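Local coordinates for protein cortical-lytic enzyme (PDB 4S3J) that is an N-acetylglucosaminidase of glycosyl hydrolase family 18 that probably cleaves partially degraded spore-cortex peptidoglycan during germination, recognising its muramic acid delta-lactam, at residues Glu106-Gln112 against Leu133-Phe139; Leu77-Leu83 against Leu95-Lys99. All blocks are in the same frame, centred on the assembly; numbering follows the deposited sequence.

Contact 1 of 2, residues Glu106-Gln112 against Leu133-Phe139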
loop_
_atom_site.group_PDB
_atom_site.type_symbol
_atom_site.label_atom_id
_atom_site.label_comp_id
_atom_site.label_asym_id
_atom_site.label_seq_id
_atom_site.Cartn_x
_atom_site.Cartn_y
_atom_site.Cartn_z
ATOM N N GLU A 106 -2.257 -7.734 8.905
ATOM C CA GLU A 106 -3.074 -8.167 7.781
ATOM C C GLU A 106 -2.710 -7.301 6.591
ATOM O O GLU A 106 -2.526 -6.094 6.737
ATOM C CB GLU A 106 -4.573 -8.090 8.095
ATOM C CG GLU A 106 -4.962 -9.050 9.215
ATOM C CD GLU A 106 -6.451 -9.312 9.357
ATOM O OE1 GLU A 106 -7.242 -8.794 8.560
ATOM O OE2 GLU A 106 -6.822 -10.077 10.269
ATOM N N SER A 107 -2.570 -7.936 5.432
ATOM C CA SER A 107 -2.186 -7.261 4.200
ATOM C C SER A 107 -3.246 -7.495 3.141
ATOM O O SER A 107 -3.770 -8.593 3.031
ATOM C CB SER A 107 -0.825 -7.778 3.720
ATOM O OG SER A 107 -0.888 -9.181 3.545
ATOM N N ILE A 108 -3.526 -6.461 2.347
ATOM C CA ILE A 108 -4.420 -6.542 1.208
ATOM C C ILE A 108 -3.678 -6.049 -0.015
ATOM O O ILE A 108 -2.854 -5.147 0.109
ATOM C CB ILE A 108 -5.676 -5.669 1.369
ATOM C CG1 ILE A 108 -6.414 -6.022 2.665
ATOM C CG2 ILE A 108 -6.579 -5.791 0.133
ATOM C CD1 ILE A 108 -7.385 -4.950 3.071
ATOM N N ALA A 109 -3.929 -6.641 -1.175
ATOM C CA ALA A 109 -3.518 -6.019 -2.437
ATOM C C ALA A 109 -4.656 -6.039 -3.446
ATOM O O ALA A 109 -5.364 -7.035 -3.574
ATOM C CB ALA A 109 -2.309 -6.706 -3.018
ATOM N N TYR A 110 -4.798 -4.939 -4.183
ATOM C CA TYR A 110 -5.806 -4.795 -5.213
ATOM C C TYR A 110 -5.257 -5.154 -6.579
ATOM O O TYR A 110 -4.107 -4.851 -6.881
ATOM C CB TYR A 110 -6.339 -3.352 -5.244
ATOM C CG TYR A 110 -7.342 -3.066 -4.143
ATOM C CD1 TYR A 110 -6.938 -2.813 -2.842
ATOM C CD2 TYR A 110 -8.711 -3.077 -4.414
ATOM C CE1 TYR A 110 -7.867 -2.566 -1.830
ATOM C CE2 TYR A 110 -9.644 -2.834 -3.401
ATOM C CZ TYR A 110 -9.209 -2.577 -2.109
ATOM O OH TYR A 110 -10.099 -2.346 -1.064
ATOM N N LEU A 111 -6.101 -5.777 -7.401
ATOM C CA LEU A 111 -5.804 -6.124 -8.788
ATOM C C LEU A 111 -6.814 -5.428 -9.663
ATOM O O LEU A 111 -8.015 -5.608 -9.452
ATOM C CB LEU A 111 -5.888 -7.643 -9.003
ATOM C CG LEU A 111 -5.808 -8.193 -10.424
ATOM C CD1 LEU A 111 -4.408 -7.975 -10.992
ATOM C CD2 LEU A 111 -6.188 -9.672 -10.496
ATOM N N GLN A 112 -6.355 -4.649 -10.635
ATOM C CA GLN A 112 -7.244 -3.915 -11.524
ATOM C C GLN A 112 -6.753 -4.023 -12.951
ATOM O O GLN A 112 -5.992 -3.171 -13.394
ATOM C CB GLN A 112 -7.324 -2.442 -11.121
ATOM C CG GLN A 112 -8.275 -1.643 -12.008
ATOM C CD GLN A 112 -8.058 -0.142 -11.934
ATOM O OE1 GLN A 112 -6.925 0.344 -11.958
ATOM N NE2 GLN A 112 -9.154 0.598 -11.826
ATOM N N LEU A 133 -0.106 -12.139 1.113
ATOM C CA LEU A 133 -1.409 -11.498 1.312
ATOM C C LEU A 133 -2.353 -12.196 2.285
ATOM O O LEU A 133 -2.514 -13.424 2.260
ATOM C CB LEU A 133 -2.148 -11.395 -0.013
ATOM C CG LEU A 133 -1.464 -10.611 -1.120
ATOM C CD1 LEU A 133 -2.430 -10.582 -2.312
ATOM C CD2 LEU A 133 -1.101 -9.216 -0.672
ATOM N N THR A 134 -3.027 -11.404 3.110
ATOM C CA THR A 134 -4.167 -11.919 3.856
ATOM C C THR A 134 -5.391 -11.949 2.939
ATOM O O THR A 134 -6.193 -12.907 2.956
ATOM C CB THR A 134 -4.482 -11.063 5.106
ATOM O OG1 THR A 134 -3.285 -10.839 5.868
ATOM C CG2 THR A 134 -5.531 -11.760 5.971
ATOM N N TYR A 135 -5.516 -10.883 2.143
ATOM C CA TYR A 135 -6.635 -10.690 1.229
ATOM C C TYR A 135 -6.168 -10.278 -0.162
ATOM O O TYR A 135 -5.226 -9.508 -0.277
ATOM C CB TYR A 135 -7.568 -9.599 1.752
ATOM C CG TYR A 135 -8.208 -9.855 3.086
ATOM C CD1 TYR A 135 -9.383 -10.562 3.164
ATOM C CD2 TYR A 135 -7.646 -9.364 4.256
ATOM C CE1 TYR A 135 -9.983 -10.796 4.366
ATOM C CE2 TYR A 135 -8.243 -9.587 5.477
ATOM C CZ TYR A 135 -9.414 -10.308 5.519
ATOM O OH TYR A 135 -10.053 -10.562 6.719
ATOM N N LEU A 136 -6.858 -10.775 -1.195
ATOM C CA LEU A 136 -6.679 -10.355 -2.588
ATOM C C LEU A 136 -7.975 -9.716 -3.063
ATOM O O LEU A 136 -9.047 -10.335 -2.970
ATOM C CB LEU A 136 -6.304 -11.536 -3.474
ATOM C CG LEU A 136 -6.149 -11.244 -4.968
ATOM C CD1 LEU A 136 -4.991 -10.247 -5.239
ATOM C CD2 LEU A 136 -5.940 -12.531 -5.741
ATOM N N ALA A 137 -7.876 -8.492 -3.568
ATOM C CA ALA A 137 -9.045 -7.694 -3.946
ATOM C C ALA A 137 -9.125 -7.441 -5.438
ATOM O O ALA A 137 -8.463 -6.531 -5.952
ATOM C CB ALA A 137 -9.037 -6.361 -3.215
ATOM N N TYR A 138 -9.957 -8.215 -6.133
ATOM C CA TYR A 138 -10.127 -8.056 -7.563
ATOM C C TYR A 138 -11.131 -6.941 -7.846
ATOM O O TYR A 138 -12.331 -7.053 -7.579
ATOM C CB TYR A 138 -10.530 -9.393 -8.193
ATOM C CG TYR A 138 -10.576 -9.410 -9.716
ATOM C CD1 TYR A 138 -10.046 -8.381 -10.470
ATOM C CD2 TYR A 138 -11.186 -10.458 -10.392
ATOM C CE1 TYR A 138 -10.113 -8.402 -11.850
ATOM C CE2 TYR A 138 -11.231 -10.489 -11.771
ATOM C CZ TYR A 138 -10.713 -9.464 -12.490
ATOM O OH TYR A 138 -10.774 -9.484 -13.877
ATOM N N PHE A 139 -10.609 -5.847 -8.388
ATOM C CA PHE A 139 -11.373 -4.629 -8.616
ATOM C C PHE A 139 -11.940 -4.640 -10.034
ATOM O O PHE A 139 -11.139 -4.599 -10.985
ATOM C CB PHE A 139 -10.458 -3.409 -8.431
ATOM C CG PHE A 139 -11.197 -2.095 -8.360
ATOM C CD1 PHE A 139 -11.596 -1.446 -9.507
ATOM C CD2 PHE A 139 -11.434 -1.484 -7.135
ATOM C CE1 PHE A 139 -12.269 -0.223 -9.438
ATOM C CE2 PHE A 139 -12.090 -0.273 -7.075
ATOM C CZ PHE A 139 -12.498 0.352 -8.216
#
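Tyr110 lies over Ala137 where two neighbouring parallel strands of the family 18 TIM barrel, 104-111 and 135-143, run side by side as the ends of a beta-alpha-beta unit. From its CB, which sits 3.9 Å from Ala137 O, the ring rises over the small methyl group: CG, CD2, CE2 and CZ all lie within 4 Å of Ala137 CB, with CD2 closest at 3.5 Å and CD1 a little farther, so the methyl is offset toward the CD2/CE2 side. This is a CH-pi contact: Ala137 CB lies 17° off the normal of the Tyr110 ring, and alanine suits the place because its lone methyl can sit directly against the ring face. Tyr110 CD2 also approaches Phe139 CD2, and Trp408 meets both rings; Phe139 in turn comes near Glu220, probably the catalytic proton donor. Between the strands the backbones are joined by alternating bonds, Ala137 N to Ala109 O and Leu111 N to Ala137 O, both 2.9 Å. On the other face, Leu133 CD2 packs on Ala109 CB. At the N-terminal end Thr134 OG1 accepts from Ser107 N at 3.0 Å and also bonds Thr428. Ser107 O receives two donors, Thr134 N and Tyr135 N, the latter at 3.0 Å and nearly in line with the carbonyl.

Contact 2 of 2, residues Leu77-Leu83 against Leu95-Lys99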
loop_
_atom_site.group_PDB
_atom_site.type_symbol
_atom_site.label_atom_id
_atom_site.label_comp_id
_atom_site.label_asym_id
_atom_site.label_seq_id
_atom_site.Cartn_x
_atom_site.Cartn_y
_atom_site.Cartn_z
ATOM N N LEU A 77 18.373 -1.926 22.860
ATOM C CA LEU A 77 19.291 -1.621 21.752
ATOM C C LEU A 77 20.377 -0.672 22.200
ATOM O O LEU A 77 21.546 -0.863 21.881
ATOM C CB LEU A 77 18.519 -1.012 20.582
ATOM C CG LEU A 77 19.334 -0.560 19.374
ATOM C CD1 LEU A 77 20.004 -1.742 18.729
ATOM C CD2 LEU A 77 18.414 0.154 18.343
ATOM N N ALA A 78 19.992 0.352 22.955
ATOM C CA ALA A 78 20.959 1.326 23.460
ATOM C C ALA A 78 21.936 0.655 24.428
ATOM O O ALA A 78 23.155 0.811 24.308
ATOM C CB ALA A 78 20.236 2.484 24.136
ATOM N N LYS A 79 21.404 -0.091 25.384
ATOM C CA LYS A 79 22.251 -0.744 26.383
ATOM C C LYS A 79 23.284 -1.680 25.757
ATOM O O LYS A 79 24.463 -1.639 26.127
ATOM C CB LYS A 79 21.388 -1.488 27.399
ATOM C CG LYS A 79 22.162 -2.326 28.393
ATOM C CD LYS A 79 21.287 -2.822 29.540
ATOM C CE LYS A 79 22.048 -3.836 30.394
ATOM N NZ LYS A 79 23.419 -3.376 30.770
ATOM N N VAL A 80 22.875 -2.521 24.814
ATOM C CA VAL A 80 23.791 -3.554 24.338
ATOM C C VAL A 80 24.920 -2.944 23.498
ATOM O O VAL A 80 25.949 -3.588 23.268
ATOM C CB VAL A 80 23.040 -4.654 23.545
ATOM C CG1 VAL A 80 22.584 -4.162 22.166
ATOM C CG2 VAL A 80 23.915 -5.894 23.419
ATOM N N ASN A 81 24.739 -1.686 23.087
ATOM C CA ASN A 81 25.750 -0.968 22.314
ATOM C C ASN A 81 26.484 0.099 23.116
ATOM O O ASN A 81 27.275 0.861 22.555
ATOM C CB ASN A 81 25.097 -0.308 21.093
ATOM C CG ASN A 81 24.734 -1.315 20.007
ATOM O OD1 ASN A 81 25.609 -1.824 19.289
ATOM N ND2 ASN A 81 23.432 -1.576 19.857
ATOM N N ASN A 82 26.214 0.161 24.421
ATOM C CA ASN A 82 26.804 1.173 25.298
ATOM C C ASN A 82 26.559 2.585 24.784
ATOM O O ASN A 82 27.474 3.398 24.710
ATOM C CB ASN A 82 28.311 0.955 25.480
ATOM C CG ASN A 82 28.868 1.773 26.624
ATOM O OD1 ASN A 82 28.134 2.158 27.551
ATOM N ND2 ASN A 82 30.157 2.067 26.563
ATOM N N LEU A 83 25.320 2.861 24.381
ATOM C CA LEU A 83 24.953 4.174 23.847
ATOM C C LEU A 83 23.822 4.785 24.655
ATOM O O LEU A 83 23.079 4.065 25.315
ATOM C CB LEU A 83 24.527 4.075 22.372
ATOM C CG LEU A 83 25.550 3.537 21.376
ATOM C CD1 LEU A 83 24.912 3.360 19.993
ATOM C CD2 LEU A 83 26.756 4.456 21.295
ATOM N N LEU A 95 26.347 -1.324 14.623
ATOM C CA LEU A 95 25.578 -1.628 15.829
ATOM C C LEU A 95 25.237 -3.114 15.937
ATOM O O LEU A 95 24.995 -3.799 14.928
ATOM C CB LEU A 95 24.264 -0.834 15.849
ATOM C CG LEU A 95 24.389 0.681 15.799
ATOM C CD1 LEU A 95 22.987 1.297 15.665
ATOM C CD2 LEU A 95 25.090 1.234 17.021
ATOM N N TYR A 96 25.155 -3.590 17.178
ATOM C CA TYR A 96 24.634 -4.914 17.459
ATOM C C TYR A 96 23.120 -4.765 17.686
ATOM O O TYR A 96 22.688 -3.906 18.471
ATOM C CB TYR A 96 25.304 -5.552 18.687
ATOM C CG TYR A 96 24.764 -6.932 18.970
ATOM C CD1 TYR A 96 23.651 -7.112 19.752
ATOM C CD2 TYR A 96 25.347 -8.055 18.395
ATOM C CE1 TYR A 96 23.131 -8.372 19.981
ATOM C CE2 TYR A 96 24.833 -9.323 18.609
ATOM C CZ TYR A 96 23.706 -9.467 19.403
ATOM O OH TYR A 96 23.153 -10.711 19.644
ATOM N N VAL A 97 22.328 -5.578 16.995
ATOM C CA VAL A 97 20.865 -5.500 17.073
ATOM C C VAL A 97 20.298 -6.824 17.601
ATOM O O VAL A 97 20.391 -7.851 16.927
ATOM C CB VAL A 97 20.233 -5.179 15.704
ATOM C CG1 VAL A 97 18.710 -5.010 15.824
ATOM C CG2 VAL A 97 20.799 -3.914 15.127
ATOM N N PRO A 98 19.747 -6.822 18.823
ATOM C CA PRO A 98 19.187 -8.083 19.330
ATOM C C PRO A 98 18.009 -8.553 18.497
ATOM O O PRO A 98 17.447 -7.737 17.761
ATOM C CB PRO A 98 18.718 -7.727 20.742
ATOM C CG PRO A 98 19.487 -6.495 21.119
ATOM C CD PRO A 98 19.720 -5.754 19.836
ATOM N N LYS A 99 17.705 -9.851 18.559
ATOM C CA LYS A 99 16.542 -10.420 17.893
ATOM C C LYS A 99 15.299 -9.729 18.459
ATOM O O LYS A 99 15.140 -9.632 19.679
ATOM C CB LYS A 99 16.491 -11.945 18.103
ATOM C CG LYS A 99 15.322 -12.639 17.416
ATOM C CD LYS A 99 15.235 -14.145 17.721
ATOM C CE LYS A 99 14.043 -14.798 17.004
ATOM N NZ LYS A 99 13.933 -16.273 17.162
#
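Asn81 lays its carboxamide alongside the backbone of Tyr96 and grips both its polar atoms. OD1 accepts from Tyr96 N at 2.8 Å, the donor lying in the carbonyl plane on a lone pair of the amide oxygen, and the bond is nearly straight at 166°. ND2 returns a bond to Tyr96 O, again 2.8 Å and on a lone pair in that carbonyl's plane. Asparagine suits the place because one short, flat group offers acceptor and donor together, much as a neighbouring strand would. With CG beside its own backbone N (chi1 -74°), the amide can reach the strand while ND2 also turns back to Leu77 O, 2.9 Å away. Both amide atoms are thus engaged, and the rotation of the group is fixed.

Apolar side chains flank this amide. The Val80 side chain crosses that of Tyr96 at about a right angle, Val80 CG2 reaching Tyr96 CD1 at 3.9 Å, while Val80 CG1 touches Pro98 CG. Leu77 crosses Pro98 at a similar angle and brings CD1 to 3.5 Å from Tyr96 O; its other neighbours include Ile66 and Ser67 of helix 63-70. Beyond Asn81, Leu83 and Leu95 are likewise set crosswise, Leu83 CD1 against Leu95 CD2 at 3.7 Å, so that one methyl of each meets the other. Leu83 is brought round by a Schellman motif: Asn82, with positive phi, closes the helix while Leu83 N bonds Ala78 O. Strand 94-96 also pairs with strand 54-56, Leu95 with Tyr55. A helix end bound through an asparagine to the closing strand of a two-stranded antiparallel sheet, with leucines packed between them, belongs here to the beta-alpha-alpha-beta fold of a LysM domain.

From the N terminus, the chain first passes through a LysM domain before reaching the second one, where contact 2 closes a short loop: it leaves helix 74-80, runs through thirteen residues with almost no regular structure, and returns as strand 94-96. A few residues later strand 104-111 begins, and contact 1 closes a second loop, this one carrying helix 120-129 before strand 135-143. The two loops therefore follow one another in series, neither nesting nor crossing; the centres of the two contacts are about 37 Å apart, and the contacts do not touch. Contact 2 ties helix to sheet inside the small LysM domain; contact 1 joins neighbouring strands of the barrel in the family 18 domain.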